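Local structure of beta-N-acetylglucosaminidase-like protein Glycoside hydrolase family 20 (Flavobacterium johnsoniae, 6YHH) at the interface of chains A and B. The protein hydrolyses chitobiose, acting as a glycoside hydrolase family 20 beta-N-acetylglucosaminidase (chitobiase) in bacterial chitin degradation. Numbering follows the deposited sequence. Chains: chain A/B, Beta-N-acetylglucosaminidase-like protein Glycoside hydrolase family 20.

The interface of chains A and B. Residues chain A 126-128; chain B 518, 609-611.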
# COMPACT_ATOMS: atom_id res chain seq x y z
N ASN A 126 -19.04 8.63 19.21
CA ASN A 126 -20.26 8.84 18.42
C ASN A 126 -21.42 8.11 19.07
O ASN A 126 -21.18 7.19 19.87
CB ASN A 126 -20.09 8.38 16.95
CG ASN A 126 -19.68 6.93 16.81
OD1 ASN A 126 -20.56 6.00 16.94
ND2 ASN A 126 -18.38 6.72 16.34
N ASP A 127 -22.60 8.52 18.70
CA ASP A 127 -23.81 7.78 18.97
C ASP A 127 -24.29 7.26 17.59
O ASP A 127 -23.44 6.95 16.74
CB ASP A 127 -24.85 8.61 19.74
CG ASP A 127 -25.25 9.90 19.05
OD1 ASP A 127 -25.13 10.17 17.83
OD2 ASP A 127 -25.75 10.78 19.78
N SER A 128 -25.60 7.12 17.38
CA SER A 128 -26.03 6.63 16.04
C SER A 128 -25.98 7.66 14.93
O SER A 128 -26.05 7.28 13.76
CB SER A 128 -27.43 6.04 16.04
OG SER A 128 -28.38 7.09 16.26
N ASN B 518 -17.57 1.73 11.93
CA ASN B 518 -16.96 1.93 13.26
C ASN B 518 -16.34 0.59 13.76
O ASN B 518 -16.46 0.26 14.97
CB ASN B 518 -17.99 2.55 14.25
CG ASN B 518 -17.32 3.07 15.49
OD1 ASN B 518 -16.12 3.28 15.51
ND2 ASN B 518 -18.10 3.22 16.55
N ASN B 609 -24.41 2.34 16.30
CA ASN B 609 -23.08 2.90 16.70
C ASN B 609 -22.22 3.32 15.51
O ASN B 609 -20.99 3.15 15.53
CB ASN B 609 -22.34 1.86 17.48
CG ASN B 609 -21.21 2.45 18.37
OD1 ASN B 609 -21.16 3.67 18.74
ND2 ASN B 609 -20.27 1.57 18.73
N ALA B 610 -22.86 3.73 14.43
CA ALA B 610 -22.11 4.14 13.25
C ALA B 610 -22.81 5.15 12.37
O ALA B 610 -23.59 4.79 11.46
CB ALA B 610 -21.76 2.86 12.49
N PRO B 611 -22.60 6.43 12.63
CA PRO B 611 -23.28 7.46 11.87
C PRO B 611 -23.09 7.39 10.38
O PRO B 611 -23.92 7.85 9.64
CB PRO B 611 -22.68 8.76 12.41
CG PRO B 611 -22.25 8.44 13.81
CD PRO B 611 -21.79 7.02 13.73
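A:Asn126 reaches across to B:Asn609 and B:Asn518 in a polar patch of a two-fold interface between two copies of this family 20 glycoside hydrolase. Its strand, 125-126, lies in the region matching the family's domain 2, whereas B:Asn518 and B:Asn609 lie in loops after helices 507-517 and 583-607, and B:Pro611 starts the following 3-10 helix. The centre of the patch is about 39 Å from the predicted proton donor B:Glu317; the structure alone does not show whether the pairing forms in solution. With CG set between its backbone N and carbonyl carbon (chi1 57°), A:Asn126 turns its amide into the B surface. It meets B:Asn609 at about a right angle, the amide planes turned 50° apart. As modelled, OD1 of A:Asn126 lies 3.0 Å from OD1 of B:Asn609, two carbonyl oxygens that can only accept, and the same OD1 is 3.2 Å from the backbone O of B:Asn609. The other branch, ND2, faces ND2 of B:Asn518 at 3.5 Å, donor against donor, with the amide planes 68° apart. This orientation is therefore doubtful: turning B:Asn609 over would relieve only the OD1 pair, whereas exchanging O and N in A:Asn126 would probably ease all three approaches. Within chain B, the B:Asn518 ND2 donates to the backbone O of B:Asn609 (3.1 Å), tying the two loops together. An alanine in place of B:Asn518 would remove this tie and the amide beside ND2 of A:Asn126, and the loop bearing B:Asn609 is likely to become freer to move. Beside the amides, the B:Pro611 ring packs its CD against CG of A:Asn126 (3.7 Å), while CD also approaches the backbone O of A:Asp127 (3.4 Å).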